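Local coordinates for transcriptional regulator, putative (PDB 2R5F), which probably acts as a DNA-binding transcriptional regulator of the SorC family, this part being its putative sugar-binding effector domain, at residues 57-63 and 86-92; 105-109 and 120-124. All blocks are in the same frame, centred on the assembly; numbering follows the deposited sequence.

Contact 1: 57-63 and 86-92; sequences AQDHIGI and AQEVVQL
A very short hydrogen bond, His60 ND1 to Glu88 OE2 at 2.5 Å, ties the two strands together; His60 takes chi1 m and Glu88 chi1 p, which brings the carboxylate to the ring edge. Arg149 of helix 138-149 forms a salt bridge to the same oxygen. Gln87 lies across the ring, its CB 3.6 Å from the His60 centroid in a CH-pi contact, while its NE2 donates to Ala57 O at 2.7 Å and its backbone N to Asp59 O at 2.9 Å. Strands 60-63 and 88-91 run parallel, 26° between directions and 4.5 Å at closest approach. The ladder is Ile61 N to Glu88 O 2.9 Å, Val90 N to Ile61 O 2.8 Å, Ile63 N to Val90 O 2.9 Å and Leu92 N to Ile63 O 2.9 Å, pairing Ile61 with Val89 and Gly62 with Val90. Ile61, Ile63 and Val89 share one face, under helix 101-115; Ile61 CD1 meets Ala86 CB at 3.8 Å. Opposite, Leu92 CD1 comes within 3.5 Å of Gly62 C, and Leu92 CD2 fills the place a CB on Gly62 would take. Helix 68-75 lies between the strands in sequence, making this a beta-alpha-beta unit of a Rossmann-like sheet.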
ATOM      1  N   ALA A  57       7.653  16.449   5.000  1.00 46.59           N
ATOM      2  CA  ALA A  57       7.582  16.421   6.462  1.00 46.40           C
ATOM      3  C   ALA A  57       6.161  16.693   6.953  1.00 46.40           C
ATOM      4  O   ALA A  57       5.821  16.377   8.098  1.00 46.43           O
ATOM      5  CB  ALA A  57       8.566  17.407   7.076  1.00 46.30           C
ATOM      6  N   GLN A  58       5.342  17.261   6.067  1.00 45.78           N
ATOM      7  CA  GLN A  58       3.940  17.566   6.338  1.00 45.20           C
ATOM      8  C   GLN A  58       3.001  16.377   6.093  1.00 44.64           C
ATOM      9  O   GLN A  58       1.838  16.410   6.507  1.00 44.67           O
ATOM     10  CB  GLN A  58       3.497  18.762   5.496  1.00 45.43           C
ATOM     11  CG  GLN A  58       3.310  20.061   6.271  1.00 47.42           C
ATOM     12  CD  GLN A  58       4.496  20.408   7.168  1.00 50.16           C
ATOM     13  OE1 GLN A  58       5.579  20.764   6.689  1.00 51.90           O
ATOM     14  NE2 GLN A  58       4.286  20.320   8.477  1.00 49.66           N
ATOM     15  N   ASP A  59       3.510  15.329   5.452  1.00 43.47           N
ATOM     16  CA  ASP A  59       2.697  14.146   5.100  1.00 42.63           C
ATOM     17  C   ASP A  59       2.285  13.344   6.339  1.00 42.24           C
ATOM     18  O   ASP A  59       3.084  13.140   7.253  1.00 42.49           O
ATOM     19  CB  ASP A  59       3.457  13.229   4.136  1.00 42.27           C
ATOM     20  CG  ASP A  59       3.242  13.573   2.651  1.00 42.09           C
ATOM     21  OD1 ASP A  59       2.185  14.112   2.247  1.00 40.29           O
ATOM     22  OD2 ASP A  59       4.150  13.262   1.858  1.00 41.86           O
ATOM     23  N   HIS A  60       1.025  12.918   6.359  1.00 41.56           N
ATOM     24  CA  HIS A  60       0.490  12.036   7.378  1.00 41.03           C
ATOM     25  C   HIS A  60       0.282  10.709   6.674  1.00 40.81           C
ATOM     26  O   HIS A  60      -0.610  10.599   5.830  1.00 40.69           O
ATOM     27  CB  HIS A  60      -0.865  12.565   7.858  1.00 41.57           C
ATOM     28  CG  HIS A  60      -0.803  13.914   8.512  1.00 42.17           C
ATOM     29  ND1 HIS A  60      -1.125  14.115   9.835  1.00 42.99           N
ATOM     30  CD2 HIS A  60      -0.454  15.127   8.020  1.00 44.77           C
ATOM     31  CE1 HIS A  60      -0.981  15.392  10.130  1.00 44.30           C
ATOM     32  NE2 HIS A  60      -0.578  16.030   9.046  1.00 44.61           N
ATOM     33  N   ILE A  61       1.096   9.719   7.027  1.00 39.38           N
ATOM     34  CA  ILE A  61       1.176   8.468   6.312  1.00 39.28           C
ATOM     35  C   ILE A  61       0.272   7.392   6.910  1.00 39.29           C
ATOM     36  O   ILE A  61       0.223   7.244   8.119  1.00 39.07           O
ATOM     37  CB  ILE A  61       2.619   7.944   6.324  1.00 39.27           C
ATOM     38  CG1 ILE A  61       3.531   8.923   5.580  1.00 38.63           C
ATOM     39  CG2 ILE A  61       2.674   6.493   5.758  1.00 37.19           C
ATOM     40  CD1 ILE A  61       4.982   8.684   5.810  1.00 40.29           C
ATOM     41  N   GLY A  62      -0.463   6.665   6.065  1.00 39.23           N
ATOM     42  CA  GLY A  62      -1.200   5.481   6.527  1.00 38.78           C
ATOM     43  C   GLY A  62      -0.563   4.320   5.806  1.00 39.13           C
ATOM     44  O   GLY A  62      -0.199   4.466   4.655  1.00 39.09           O
ATOM     45  N   ILE A  63      -0.375   3.181   6.473  1.00 39.78           N
ATOM     46  CA  ILE A  63       0.146   2.002   5.776  1.00 40.58           C
ATOM     47  C   ILE A  63      -0.715   0.757   6.038  1.00 41.86           C
ATOM     48  O   ILE A  63      -1.229   0.543   7.147  1.00 40.09           O
ATOM     49  CB  ILE A  63       1.653   1.663   6.067  1.00 41.45           C
ATOM     50  CG1 ILE A  63       1.879   1.188   7.518  1.00 41.64           C
ATOM     51  CG2 ILE A  63       2.595   2.798   5.677  1.00 40.99           C
ATOM     52  CD1 ILE A  63       3.186   0.321   7.694  1.00 40.47           C
ATOM     53  N   ALA A  86       8.125  12.971   8.666  1.00 44.95           N
ATOM     54  CA  ALA A  86       6.686  12.923   8.460  1.00 43.63           C
ATOM     55  C   ALA A  86       5.977  13.352   9.715  1.00 43.12           C
ATOM     56  O   ALA A  86       6.568  13.336  10.785  1.00 43.50           O
ATOM     57  CB  ALA A  86       6.222  11.500   8.032  1.00 43.10           C
ATOM     58  N   GLN A  87       4.700  13.717   9.592  1.00 42.68           N
ATOM     59  CA  GLN A  87       3.845  14.006  10.761  1.00 41.95           C
ATOM     60  C   GLN A  87       3.425  12.779  11.600  1.00 41.37           C
ATOM     61  O   GLN A  87       3.445  12.843  12.819  1.00 41.77           O
ATOM     62  CB  GLN A  87       2.592  14.793  10.338  1.00 42.29           C
ATOM     63  CG  GLN A  87       2.875  16.172   9.771  1.00 41.89           C
ATOM     64  CD  GLN A  87       3.661  17.012  10.748  1.00 44.47           C
ATOM     65  OE1 GLN A  87       3.101  17.568  11.686  1.00 46.70           O
ATOM     66  NE2 GLN A  87       4.968  17.078  10.555  1.00 43.66           N
ATOM     67  N   GLU A  88       3.049  11.673  10.964  1.00 40.34           N
ATOM     68  CA  GLU A  88       2.658  10.451  11.694  1.00 39.79           C
ATOM     69  C   GLU A  88       2.582   9.252  10.738  1.00 38.41           C
ATOM     70  O   GLU A  88       2.548   9.430   9.522  1.00 38.11           O
ATOM     71  CB  GLU A  88       1.294  10.654  12.366  1.00 40.34           C
ATOM     72  CG  GLU A  88       0.209  11.086  11.356  1.00 41.03           C
ATOM     73  CD  GLU A  88      -1.136  11.422  11.967  1.00 42.91           C
ATOM     74  OE1 GLU A  88      -1.636  10.636  12.796  1.00 48.93           O
ATOM     75  OE2 GLU A  88      -1.730  12.447  11.570  1.00 48.44           O
ATOM     76  N   VAL A  89       2.573   8.045  11.303  1.00 36.37           N
ATOM     77  CA  VAL A  89       2.358   6.812  10.576  1.00 35.24           C
ATOM     78  C   VAL A  89       1.177   6.135  11.276  1.00 35.70           C
ATOM     79  O   VAL A  89       1.233   5.874  12.476  1.00 33.95           O
ATOM     80  CB  VAL A  89       3.608   5.908  10.611  1.00 35.01           C
ATOM     81  CG1 VAL A  89       3.341   4.544   9.929  1.00 33.56           C
ATOM     82  CG2 VAL A  89       4.783   6.645   9.946  1.00 34.77           C
ATOM     83  N   VAL A  90       0.100   5.915  10.525  1.00 35.18           N
ATOM     84  CA  VAL A  90      -1.127   5.309  11.055  1.00 35.62           C
ATOM     85  C   VAL A  90      -1.258   3.899  10.484  1.00 36.45           C
ATOM     86  O   VAL A  90      -1.073   3.673   9.274  1.00 36.55           O
ATOM     87  CB  VAL A  90      -2.375   6.194  10.727  1.00 35.48           C
ATOM     88  CG1 VAL A  90      -3.691   5.607  11.314  1.00 34.46           C
ATOM     89  CG2 VAL A  90      -2.127   7.624  11.212  1.00 33.32           C
ATOM     90  N   GLN A  91      -1.521   2.944  11.362  1.00 36.72           N
ATOM     91  CA  GLN A  91      -1.827   1.587  10.951  1.00 37.58           C
ATOM     92  C   GLN A  91      -3.220   1.576  10.337  1.00 38.04           C
ATOM     93  O   GLN A  91      -4.179   1.964  11.006  1.00 37.96           O
ATOM     94  CB  GLN A  91      -1.802   0.683  12.170  1.00 37.09           C
ATOM     95  CG  GLN A  91      -2.242  -0.720  11.867  1.00 37.82           C
ATOM     96  CD  GLN A  91      -1.777  -1.674  12.925  1.00 37.14           C
ATOM     97  OE1 GLN A  91      -1.224  -1.253  13.929  1.00 37.20           O
ATOM     98  NE2 GLN A  91      -2.015  -2.957  12.720  1.00 36.14           N
ATOM     99  N   LEU A  92      -3.346   1.125   9.084  1.00 38.97           N
ATOM    100  CA  LEU A  92      -4.640   1.229   8.374  1.00 39.78           C
ATOM    101  C   LEU A  92      -5.488  -0.028   8.380  1.00 40.84           C
ATOM    102  O   LEU A  92      -6.576  -0.015   7.810  1.00 41.65           O
ATOM    103  CB  LEU A  92      -4.448   1.650   6.922  1.00 39.64           C
ATOM    104  CG  LEU A  92      -3.876   3.019   6.561  1.00 38.76           C
ATOM    105  CD1 LEU A  92      -3.792   3.087   5.055  1.00 42.53           C
ATOM    106  CD2 LEU A  92      -4.674   4.173   7.106  1.00 36.94           C
TER

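Contact 2: 105-109 and 120-124; sequences TLLTQ and FLLPS
Leu121 is the side chain to place first: with chi1 m and chi2 t it points from the extended segment 120-124 onto one turn of helix 101-115. Its CD2 sits 3.7 Å from Thr105 O, 3.6 Å from Thr108 CB and 3.8 Å from Gln109 N, so the methyl lies beside the helical hydrogen bond from Gln109 N to Thr105 O (3.1 Å). Leu121 CD1 touches Thr105 CG2 at 3.8 Å and Gln109 NE2 at 3.9 Å. Thr105, chi1 m, turns its hydroxyl toward the loop, OG1 lying 3.6 Å from Pro123 CA and making a weak hydrogen bond to Ala101 O, and the CA atoms of Thr105 and Pro123 are 6.0 Å apart. Thr108 is also m; its OG1 bonds back to Ala104 O, and its CG2 is 4.2 Å from Phe120 O. Gln109, t at chi1, flanks Leu121. Phe120 points away from the helix and makes a cation-pi interaction with Arg149. Here a helix packs on the chain leaving the next parallel strand, the second half of a beta-alpha-beta crossover in the Rossmann-like domain.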
ATOM      1  N   THR A 105       1.636  -4.640  13.739  1.00 39.51           N
ATOM      2  CA  THR A 105       1.812  -3.527  14.678  1.00 39.72           C
ATOM      3  C   THR A 105       3.278  -3.050  14.748  1.00 39.41           C
ATOM      4  O   THR A 105       3.563  -1.853  14.607  1.00 39.43           O
ATOM      5  CB  THR A 105       1.250  -3.909  16.083  1.00 39.97           C
ATOM      6  OG1 THR A 105      -0.173  -4.040  15.983  1.00 40.88           O
ATOM      7  CG2 THR A 105       1.547  -2.858  17.105  1.00 39.34           C
ATOM      8  N   LEU A 106       4.193  -3.997  14.945  1.00 38.51           N
ATOM      9  CA  LEU A 106       5.617  -3.734  14.965  1.00 38.60           C
ATOM     10  C   LEU A 106       6.137  -3.066  13.686  1.00 38.87           C
ATOM     11  O   LEU A 106       7.050  -2.246  13.737  1.00 38.34           O
ATOM     12  CB  LEU A 106       6.346  -5.051  15.153  1.00 39.13           C
ATOM     13  CG  LEU A 106       7.864  -5.028  15.012  1.00 40.29           C
ATOM     14  CD1 LEU A 106       8.440  -4.226  16.158  1.00 41.59           C
ATOM     15  CD2 LEU A 106       8.405  -6.435  15.002  1.00 40.60           C
ATOM     16  N   LEU A 107       5.561  -3.428  12.542  1.00 38.49           N
ATOM     17  CA  LEU A 107       5.973  -2.847  11.259  1.00 38.28           C
ATOM     18  C   LEU A 107       5.640  -1.372  11.148  1.00 37.30           C
ATOM     19  O   LEU A 107       6.449  -0.577  10.669  1.00 37.61           O
ATOM     20  CB  LEU A 107       5.345  -3.613  10.099  1.00 38.58           C
ATOM     21  CG  LEU A 107       5.813  -3.131   8.728  1.00 39.46           C
ATOM     22  CD1 LEU A 107       7.265  -3.557   8.575  1.00 39.32           C
ATOM     23  CD2 LEU A 107       4.980  -3.798   7.647  1.00 42.45           C
ATOM     24  N   THR A 108       4.439  -1.017  11.589  1.00 36.51           N
ATOM     25  CA  THR A 108       3.950   0.353  11.599  1.00 36.00           C
ATOM     26  C   THR A 108       4.838   1.198  12.497  1.00 36.10           C
ATOM     27  O   THR A 108       5.190   2.323  12.143  1.00 35.46           O
ATOM     28  CB  THR A 108       2.513   0.408  12.163  1.00 36.01           C
ATOM     29  OG1 THR A 108       1.701  -0.563  11.501  1.00 38.50           O
ATOM     30  CG2 THR A 108       1.886   1.761  11.937  1.00 35.51           C
ATOM     31  N   GLN A 109       5.156   0.634  13.669  1.00 35.80           N
ATOM     32  CA  GLN A 109       6.022   1.261  14.665  1.00 35.60           C
ATOM     33  C   GLN A 109       7.439   1.466  14.129  1.00 34.81           C
ATOM     34  O   GLN A 109       7.981   2.569  14.218  1.00 34.07           O
ATOM     35  CB  GLN A 109       6.032   0.457  15.975  1.00 35.18           C
ATOM     36  CG  GLN A 109       6.878   1.123  17.113  1.00 36.75           C
ATOM     37  CD  GLN A 109       6.512   2.583  17.369  1.00 39.01           C
ATOM     38  OE1 GLN A 109       7.200   3.516  16.916  1.00 38.00           O
ATOM     39  NE2 GLN A 109       5.416   2.790  18.080  1.00 41.87           N
ATOM     40  N   PHE A 120       0.456   5.486  15.202  1.00 35.57           N
ATOM     41  CA  PHE A 120      -0.899   5.243  15.723  1.00 36.82           C
ATOM     42  C   PHE A 120      -1.228   3.809  15.298  1.00 37.39           C
ATOM     43  O   PHE A 120      -1.331   3.504  14.097  1.00 36.66           O
ATOM     44  CB  PHE A 120      -1.913   6.287  15.199  1.00 36.75           C
ATOM     45  CG  PHE A 120      -1.635   7.699  15.682  1.00 38.29           C
ATOM     46  CD1 PHE A 120      -2.130   8.149  16.896  1.00 39.35           C
ATOM     47  CD2 PHE A 120      -0.838   8.560  14.938  1.00 41.62           C
ATOM     48  CE1 PHE A 120      -1.865   9.453  17.361  1.00 41.10           C
ATOM     49  CE2 PHE A 120      -0.567   9.861  15.392  1.00 40.01           C
ATOM     50  CZ  PHE A 120      -1.077  10.302  16.603  1.00 40.63           C
ATOM     51  N   LEU A 121      -1.314   2.940  16.296  1.00 38.12           N
ATOM     52  CA  LEU A 121      -1.272   1.495  16.132  1.00 40.23           C
ATOM     53  C   LEU A 121      -2.584   0.840  16.555  1.00 41.15           C
ATOM     54  O   LEU A 121      -3.310   1.379  17.364  1.00 41.62           O
ATOM     55  CB  LEU A 121      -0.149   0.895  17.012  1.00 39.94           C
ATOM     56  CG  LEU A 121       1.273   1.466  16.974  1.00 40.24           C
ATOM     57  CD1 LEU A 121       2.109   0.811  18.041  1.00 39.64           C
ATOM     58  CD2 LEU A 121       1.924   1.275  15.623  1.00 36.46           C
ATOM     59  N   LEU A 122      -2.846  -0.345  16.021  1.00 42.78           N
ATOM     60  CA  LEU A 122      -4.012  -1.147  16.364  1.00 44.52           C
ATOM     61  C   LEU A 122      -3.518  -2.499  16.869  1.00 46.12           C
ATOM     62  O   LEU A 122      -3.505  -3.488  16.117  1.00 46.07           O
ATOM     63  CB  LEU A 122      -4.916  -1.347  15.147  1.00 44.31           C
ATOM     64  CG  LEU A 122      -5.506  -0.115  14.475  1.00 44.08           C
ATOM     65  CD1 LEU A 122      -6.040  -0.480  13.100  1.00 44.87           C
ATOM     66  CD2 LEU A 122      -6.590   0.517  15.335  1.00 42.46           C
ATOM     67  N   PRO A 123      -3.090  -2.540  18.146  1.00 47.41           N
ATOM     68  CA  PRO A 123      -2.535  -3.745  18.736  1.00 48.22           C
ATOM     69  C   PRO A 123      -3.455  -4.944  18.717  1.00 48.76           C
ATOM     70  O   PRO A 123      -4.651  -4.846  19.026  1.00 48.23           O
ATOM     71  CB  PRO A 123      -2.264  -3.336  20.192  1.00 48.39           C
ATOM     72  CG  PRO A 123      -2.014  -1.860  20.099  1.00 48.37           C
ATOM     73  CD  PRO A 123      -3.073  -1.428  19.112  1.00 47.60           C
ATOM     74  N   SER A 124      -2.871  -6.041  18.254  1.00 49.24           N
ATOM     75  CA  SER A 124      -3.134  -7.360  18.789  1.00 49.85           C
ATOM     76  C   SER A 124      -1.739  -8.130  18.778  1.00 49.88           C
ATOM     77  O   SER A 124      -0.672  -7.177  18.565  1.00 50.01           O
ATOM     78  CB  SER A 124      -4.206  -8.108  17.939  1.00 49.68           C
ATOM     79  OG  SER A 124      -4.578  -9.296  18.748  1.00 50.71           O
TER

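Overall arrangement
Following the chain from the N terminus, strand 60-63 leads through helix 68-75 to strand 88-94, and contact 1 closes that loop by pairing the two strands. Helix 101-115 then carries the chain to strand 119-120, and contact 2 closes this second, shorter loop. The loops are in series, with no nesting or crossing. Strand 88-94 joins them: its Gln91 N lies 2.8 Å from Phe120 O and its Gln91 OE1 2.8 Å from Leu122 N, both probable hydrogen bonds. Thus strand 119-120 extends the parallel sheet beyond contact 1, while helix 101-115 packs on strands 60-63 and 88-94 as well as the 120-124 segment.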